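Local coordinates for protein quinone oxidoreductase (Escherichia coli, PDB 1QOR) that reduces quinones to semiquinones one electron at a time, using NADPH as the electron donor, and works as a homodimer, at residues Glu195-Arg200 with Leu226-Arg231; Asp141-Phe146 with Glu203-Lys208; Lys77-Gly82 with Ala106-Ala111. All coordinates share one frame; numbering follows the deposited sequence.

Interaction 1 of 3, residues Glu195-Arg200 with Leu226-Arg231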
# COMPACT_ATOMS: atom_id res chain seq x y z
N GLU A 195 20.15 9.12 -17.24
CA GLU A 195 20.32 7.69 -17.28
C GLU A 195 19.01 6.94 -17.30
O GLU A 195 17.92 7.51 -17.14
CB GLU A 195 21.14 7.24 -16.08
CG GLU A 195 22.42 8.03 -15.84
CD GLU A 195 23.22 7.50 -14.66
OE1 GLU A 195 23.70 6.33 -14.73
OE2 GLU A 195 23.38 8.23 -13.67
N ASP A 196 19.16 5.62 -17.46
CA ASP A 196 18.04 4.71 -17.44
C ASP A 196 17.97 4.23 -16.02
O ASP A 196 18.71 3.33 -15.62
CB ASP A 196 18.30 3.52 -18.32
CG ASP A 196 17.08 2.66 -18.46
OD1 ASP A 196 16.70 1.97 -17.50
OD2 ASP A 196 16.46 2.71 -19.54
N LEU A 197 17.08 4.85 -15.25
CA LEU A 197 16.92 4.52 -13.84
C LEU A 197 16.77 3.06 -13.47
O LEU A 197 17.40 2.60 -12.49
CB LEU A 197 15.74 5.31 -13.26
CG LEU A 197 15.15 4.95 -11.90
CD1 LEU A 197 16.18 5.10 -10.80
CD2 LEU A 197 13.99 5.90 -11.63
N VAL A 198 15.90 2.35 -14.18
CA VAL A 198 15.60 0.95 -13.86
C VAL A 198 16.79 0.06 -14.13
O VAL A 198 17.17 -0.74 -13.26
CB VAL A 198 14.31 0.44 -14.60
CG1 VAL A 198 14.12 -1.05 -14.39
CG2 VAL A 198 13.05 1.17 -14.03
N GLU A 199 17.42 0.20 -15.30
CA GLU A 199 18.59 -0.59 -15.63
C GLU A 199 19.75 -0.28 -14.66
O GLU A 199 20.37 -1.21 -14.12
CB GLU A 199 18.98 -0.40 -17.09
CG GLU A 199 18.04 -1.10 -18.11
CD GLU A 199 17.56 -2.55 -17.70
OE1 GLU A 199 18.41 -3.39 -17.30
OE2 GLU A 199 16.33 -2.86 -17.77
N ARG A 200 20.03 1.00 -14.38
CA ARG A 200 21.13 1.32 -13.45
C ARG A 200 20.81 0.76 -12.08
O ARG A 200 21.70 0.23 -11.41
CB ARG A 200 21.37 2.83 -13.32
CG ARG A 200 22.12 3.48 -14.48
CD ARG A 200 23.61 3.13 -14.44
NE ARG A 200 24.36 3.85 -13.40
CZ ARG A 200 25.25 3.28 -12.58
NH1 ARG A 200 25.53 1.96 -12.67
NH2 ARG A 200 25.88 4.02 -11.69
N LEU A 226 8.04 1.58 -9.51
CA LEU A 226 7.44 0.26 -9.25
C LEU A 226 8.35 -0.84 -9.84
O LEU A 226 8.50 -1.93 -9.26
CB LEU A 226 6.02 0.20 -9.83
CG LEU A 226 5.00 1.16 -9.18
CD1 LEU A 226 3.64 0.99 -9.85
CD2 LEU A 226 4.87 0.93 -7.67
N ASP A 227 8.96 -0.54 -10.98
CA ASP A 227 9.88 -1.45 -11.63
C ASP A 227 11.21 -1.65 -10.86
O ASP A 227 11.97 -2.58 -11.18
CB ASP A 227 10.18 -0.97 -13.06
CG ASP A 227 9.10 -1.37 -14.05
OD1 ASP A 227 8.36 -2.35 -13.78
OD2 ASP A 227 8.99 -0.70 -15.11
N CYS A 228 11.50 -0.84 -9.84
CA CYS A 228 12.75 -1.01 -9.06
C CYS A 228 12.52 -1.81 -7.81
O CYS A 228 13.43 -1.98 -7.01
CB CYS A 228 13.32 0.34 -8.63
SG CYS A 228 13.79 1.31 -10.05
N LEU A 229 11.34 -2.40 -7.70
CA LEU A 229 10.99 -3.09 -6.46
C LEU A 229 10.94 -4.60 -6.47
O LEU A 229 10.54 -5.19 -7.45
CB LEU A 229 9.63 -2.54 -5.99
CG LEU A 229 9.30 -1.71 -4.73
CD1 LEU A 229 10.41 -1.19 -3.90
CD2 LEU A 229 8.30 -0.63 -5.16
N GLN A 230 11.40 -5.19 -5.38
CA GLN A 230 11.36 -6.62 -5.18
C GLN A 230 9.88 -7.05 -4.90
O GLN A 230 9.02 -6.23 -4.46
CB GLN A 230 12.17 -7.00 -3.94
CG GLN A 230 13.65 -6.91 -4.08
CD GLN A 230 14.38 -7.21 -2.77
OE1 GLN A 230 13.81 -7.80 -1.86
NE2 GLN A 230 15.64 -6.76 -2.65
N ARG A 231 9.63 -8.34 -5.09
CA ARG A 231 8.35 -8.94 -4.85
C ARG A 231 7.96 -8.50 -3.44
O ARG A 231 8.80 -8.51 -2.54
CB ARG A 231 8.51 -10.45 -4.93
CG ARG A 231 7.23 -11.24 -4.79
CD ARG A 231 7.33 -12.60 -5.54
NE ARG A 231 8.41 -13.44 -5.03
CZ ARG A 231 8.49 -13.83 -3.75
NH1 ARG A 231 7.56 -13.47 -2.87
NH2 ARG A 231 9.53 -14.55 -3.35

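Interaction 2 of 3, residues Asp141-Phe146 with Glu203-Lys208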
# COMPACT_ATOMS: atom_id res chain seq x y z
N ASP A 141 23.35 -1.28 6.29
CA ASP A 141 23.70 -1.92 5.02
C ASP A 141 22.58 -2.04 4.00
O ASP A 141 22.83 -2.43 2.85
CB ASP A 141 24.26 -3.32 5.21
CG ASP A 141 25.52 -3.32 6.00
OD1 ASP A 141 26.47 -2.56 5.65
OD2 ASP A 141 25.54 -4.03 7.02
N GLU A 142 21.34 -1.75 4.40
CA GLU A 142 20.24 -1.88 3.46
C GLU A 142 20.34 -0.88 2.33
O GLU A 142 20.55 0.29 2.58
CB GLU A 142 18.92 -1.70 4.17
CG GLU A 142 17.75 -1.87 3.23
CD GLU A 142 16.42 -2.07 3.92
OE1 GLU A 142 16.30 -1.87 5.15
OE2 GLU A 142 15.47 -2.45 3.22
N GLN A 143 20.16 -1.35 1.09
CA GLN A 143 20.18 -0.49 -0.09
C GLN A 143 18.72 -0.12 -0.39
O GLN A 143 17.85 -0.97 -0.33
CB GLN A 143 20.74 -1.23 -1.31
CG GLN A 143 22.15 -1.81 -1.11
CD GLN A 143 22.68 -2.56 -2.35
OE1 GLN A 143 23.84 -2.95 -2.38
NE2 GLN A 143 21.86 -2.77 -3.34
N PHE A 144 18.44 1.12 -0.72
CA PHE A 144 17.07 1.50 -1.01
C PHE A 144 17.17 2.74 -1.88
O PHE A 144 18.22 3.41 -1.88
CB PHE A 144 16.28 1.80 0.27
CG PHE A 144 16.83 2.94 1.07
CD1 PHE A 144 17.92 2.76 1.94
CD2 PHE A 144 16.25 4.22 0.98
CE1 PHE A 144 18.41 3.83 2.72
CE2 PHE A 144 16.75 5.29 1.76
CZ PHE A 144 17.83 5.08 2.63
N LEU A 145 16.09 3.04 -2.60
CA LEU A 145 16.06 4.19 -3.49
C LEU A 145 15.34 5.41 -2.87
O LEU A 145 14.31 5.27 -2.17
CB LEU A 145 15.43 3.76 -4.82
CG LEU A 145 15.30 4.79 -5.94
CD1 LEU A 145 16.66 5.14 -6.46
CD2 LEU A 145 14.41 4.20 -7.06
N PHE A 146 15.86 6.62 -3.15
CA PHE A 146 15.28 7.83 -2.59
C PHE A 146 15.41 8.89 -3.66
O PHE A 146 16.51 9.28 -4.01
CB PHE A 146 16.02 8.23 -1.31
CG PHE A 146 15.24 9.15 -0.40
CD1 PHE A 146 15.03 10.50 -0.74
CD2 PHE A 146 14.72 8.68 0.81
CE1 PHE A 146 14.31 11.37 0.12
CE2 PHE A 146 14.00 9.53 1.67
CZ PHE A 146 13.79 10.88 1.32
N GLU A 203 21.59 -2.89 -12.05
CA GLU A 203 23.03 -3.03 -12.12
C GLU A 203 23.64 -2.81 -10.72
O GLU A 203 24.28 -3.71 -10.18
CB GLU A 203 23.56 -2.03 -13.13
CG GLU A 203 25.03 -2.08 -13.36
CD GLU A 203 25.46 -1.30 -14.58
OE1 GLU A 203 24.81 -0.27 -14.85
OE2 GLU A 203 26.45 -1.72 -15.25
N ILE A 204 23.30 -1.68 -10.09
CA ILE A 204 23.81 -1.30 -8.76
C ILE A 204 23.50 -2.33 -7.67
O ILE A 204 24.31 -2.56 -6.74
CB ILE A 204 23.28 0.12 -8.32
CG1 ILE A 204 23.90 1.24 -9.16
CG2 ILE A 204 23.60 0.41 -6.88
CD1 ILE A 204 23.17 2.58 -9.02
N THR A 205 22.34 -2.98 -7.80
CA THR A 205 21.91 -3.96 -6.79
C THR A 205 22.24 -5.43 -7.11
O THR A 205 21.75 -6.36 -6.45
CB THR A 205 20.39 -3.81 -6.49
OG1 THR A 205 19.65 -4.14 -7.67
CG2 THR A 205 20.09 -2.38 -6.11
N GLY A 206 23.02 -5.65 -8.16
CA GLY A 206 23.38 -7.01 -8.48
C GLY A 206 22.18 -7.77 -8.95
O GLY A 206 22.11 -9.00 -8.84
N GLY A 207 21.20 -7.02 -9.46
CA GLY A 207 19.98 -7.62 -9.99
C GLY A 207 18.95 -7.93 -8.93
O GLY A 207 17.88 -8.39 -9.28
N LYS A 208 19.24 -7.66 -7.66
CA LYS A 208 18.32 -7.94 -6.59
C LYS A 208 17.17 -6.94 -6.41
O LYS A 208 16.16 -7.25 -5.77
CB LYS A 208 19.07 -8.00 -5.26
CG LYS A 208 20.00 -9.18 -5.14
CD LYS A 208 20.48 -9.35 -3.69
O HOH W 1 25.13 -4.41 -4.51

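Interaction 3 of 3, residues Lys77-Gly82 with Ala106-Ala111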
# COMPACT_ATOMS: atom_id res chain seq x y z
N LYS A 77 0.82 26.34 29.53
CA LYS A 77 1.68 26.15 30.70
C LYS A 77 3.12 25.75 30.39
O LYS A 77 4.05 26.18 31.08
CB LYS A 77 1.06 25.10 31.62
N HIS A 78 3.31 24.94 29.35
CA HIS A 78 4.65 24.47 28.99
C HIS A 78 5.57 25.44 28.26
O HIS A 78 6.74 25.11 28.05
CB HIS A 78 4.57 23.15 28.20
CG HIS A 78 4.07 23.29 26.80
ND1 HIS A 78 2.76 23.58 26.49
CD2 HIS A 78 4.70 23.14 25.61
CE1 HIS A 78 2.60 23.59 25.18
NE2 HIS A 78 3.77 23.32 24.62
N ILE A 79 5.08 26.61 27.87
CA ILE A 79 5.92 27.59 27.16
C ILE A 79 5.71 28.99 27.73
O ILE A 79 4.61 29.31 28.19
CB ILE A 79 5.60 27.61 25.61
CG1 ILE A 79 5.90 26.23 25.00
CG2 ILE A 79 6.39 28.71 24.91
CD1 ILE A 79 5.52 26.10 23.58
N LYS A 80 6.75 29.81 27.71
CA LYS A 80 6.64 31.15 28.24
C LYS A 80 7.25 32.20 27.32
O LYS A 80 8.03 31.87 26.44
CB LYS A 80 7.26 31.23 29.62
CG LYS A 80 8.73 30.90 29.68
CD LYS A 80 9.14 30.65 31.13
CE LYS A 80 8.44 29.39 31.73
NZ LYS A 80 6.96 29.48 32.03
N ALA A 81 6.89 33.46 27.53
CA ALA A 81 7.41 34.54 26.70
C ALA A 81 8.91 34.52 26.79
O ALA A 81 9.47 34.24 27.85
CB ALA A 81 6.88 35.86 27.17
N GLY A 82 9.56 34.81 25.68
CA GLY A 82 11.01 34.78 25.66
C GLY A 82 11.61 33.49 25.14
O GLY A 82 12.71 33.53 24.60
N ALA A 106 4.41 23.34 18.99
CA ALA A 106 5.73 23.99 18.98
C ALA A 106 6.74 23.30 19.88
O ALA A 106 6.39 22.79 20.93
CB ALA A 106 5.60 25.45 19.36
N ALA A 107 7.99 23.27 19.44
CA ALA A 107 9.05 22.67 20.24
C ALA A 107 10.06 23.74 20.69
O ALA A 107 10.36 24.71 19.96
CB ALA A 107 9.77 21.56 19.44
N ILE A 108 10.53 23.58 21.93
CA ILE A 108 11.51 24.50 22.48
C ILE A 108 12.86 24.19 21.82
O ILE A 108 13.35 23.07 21.89
CB ILE A 108 11.70 24.30 23.99
CG1 ILE A 108 10.36 24.45 24.73
CG2 ILE A 108 12.80 25.27 24.49
CD1 ILE A 108 9.82 25.87 24.78
N LEU A 109 13.44 25.18 21.17
CA LEU A 109 14.71 25.04 20.49
C LEU A 109 15.92 24.97 21.43
O LEU A 109 16.00 25.74 22.39
CB LEU A 109 14.92 26.25 19.60
CG LEU A 109 14.83 26.14 18.11
CD1 LEU A 109 15.53 27.37 17.54
CD2 LEU A 109 15.51 24.87 17.64
N PRO A 110 16.85 24.02 21.21
CA PRO A 110 17.99 24.03 22.12
C PRO A 110 18.89 25.21 21.71
O PRO A 110 18.97 25.57 20.53
CB PRO A 110 18.68 22.69 21.81
CG PRO A 110 17.51 21.82 21.27
CD PRO A 110 16.83 22.80 20.39
N ALA A 111 19.60 25.78 22.67
CA ALA A 111 20.49 26.91 22.43
C ALA A 111 21.43 26.71 21.28
O ALA A 111 21.69 27.63 20.52
CB ALA A 111 21.29 27.22 23.68

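Interaction 1 of 3, residues Glu195-Arg200 with Leu226-Arg231
V198, on the first turn of helix 197-204, sets its two methyls against the end of helix 222-227. CG2 makes the tight part of the contact, 3.7 Å from D227 CB and 4.1 Å from C228 SG. CG1, anti to the backbone N (chi1 173°), stays 4.2 Å from D227 CB. L197 reaches the same sulfur with CG, 4.3 Å from C228 SG; its side chain lies about 5 Å from that of Y192, an NADP(+)-binding residue. Shortening V198 to an alanine is likely to open a gap beside D227 CB and leave C228 SG with L197 as its one partner across the contact. The helix face turned from the contact is polar, with D196 and E199 exposed to solvent. D196 caps the helix, its OD1 taking E199 N at 2.9 Å on the anti side of the carboxylate, and R200 NE bridges to E195 OE1. At the partly exposed margin, the carboxylate of D227 goes to K256. The contact joins two helices of the Rossmann-type NADPH-binding domain without any hydrogen bond between the segments: methyls and a sulfur hold it by dispersion and burial, and the charged groups pair within 195-200 or, as with D227, outside the two segments.

Interaction 2 of 3, residues Asp141-Phe146 with Glu203-Lys208
Q143 points its side chain across to T205, and the two stand obliquely to each other. With CG anti to its own carbonyl carbon (chi1 -56°) and the chain extended beyond (chi2 179°), the glutamine spans the distance from strand 143-146 to the end of helix 197-204. Its amide nitrogen stops against the threonine methyl, NE2 to T205 CG2 being 3.3 Å; this is a packing contact, as is the longer 3.6 Å from NE2 to T205 CB. The other end of the amide uses a water: the water donates to Q143 OE1 at 2.9 Å and to I204 O at 3.0 Å, linking the amide oxygen to the last turn of the helix. Strand 143-146 is the first in sequence of the parallel Rossmann sheet, and the helix finishes in a Schellman motif whose C-prime residue is G206, with G206 N bonded to E203 O at 3.1 Å and G207 N to K202 O. A type I' turn from T205 to K208 follows at once, closed by K208 N to T205 O. The threonine is fixed by its hydroxyl, placed between the backbone N and the carbonyl carbon (chi1 65°), where OG1 meets L201 O and K209 N; that rotation leaves CG2 facing the glutamine. The CB of I204 also points toward the strand, though the residue takes part through its carbonyl O, and W187 touches both I204 and Q143.

Interaction 3 of 3, residues Lys77-Gly82 with Ala106-Ala111
The carbonyl O of A106 accepts a hydrogen bond from R273 NH2, while the methyl of the same residue meets I79 across the contact. A second polar tie anchors the facing loop: H78 NE2 is hydrogen-bonded to A103 O, just before strand 106-108. I79 supplies the apolar link. Its CD1 lies 4.3 Å from A106 CB, carried there by an extended end (chi2 175°). One bond nearer the backbone, I79 CG1 sits 3.9 Å from I108 CD1; the bend in I108 (chi2 -71°) turns that terminal methyl toward the loop, and the two side chains run antiparallel alongside each other. I79 CG1 is placed over one face of the H78 ring, 3.3 Å above its plane and displaced from the ring centre toward its edge. A107, between the two contacting residues, points the other way, onto F122 and S280 of helices 115-135 and 273-288. The loop thus lies across strand 106-108, which pairs antiparallel with strand 84-87 in the GroES-like part of the fold. No hydrogen bond joins the two segments, so aliphatic burial round I79 holds loop to strand, while the carbonyls of A103 and A106 accept from H78 NE2 and R273 NH2.

Overall arrangement
Interaction 3 comes first along the chain: the loop at 77-82 meets 106-111 after an excursion of 23 residues through strands 84-87 and 98-102, all within the N-terminal, GroES-like part of the fold. Interaction 2 opens later, at strand 143-146, and spans 56 residues before closing at 203-208. Interaction 1 opens inside that span at 195-200 and closes beyond it at 226-231, so the two cross. Both use helix 197-204, their centres lie about 9 Å apart, and L145 bridges them by touching L197 and C228. Together they tie this helix to the parallel sheet and to the end of helix 222-227. Interaction 3 stands apart, its centre about 42 and 45 Å from those of interactions 2 and 1.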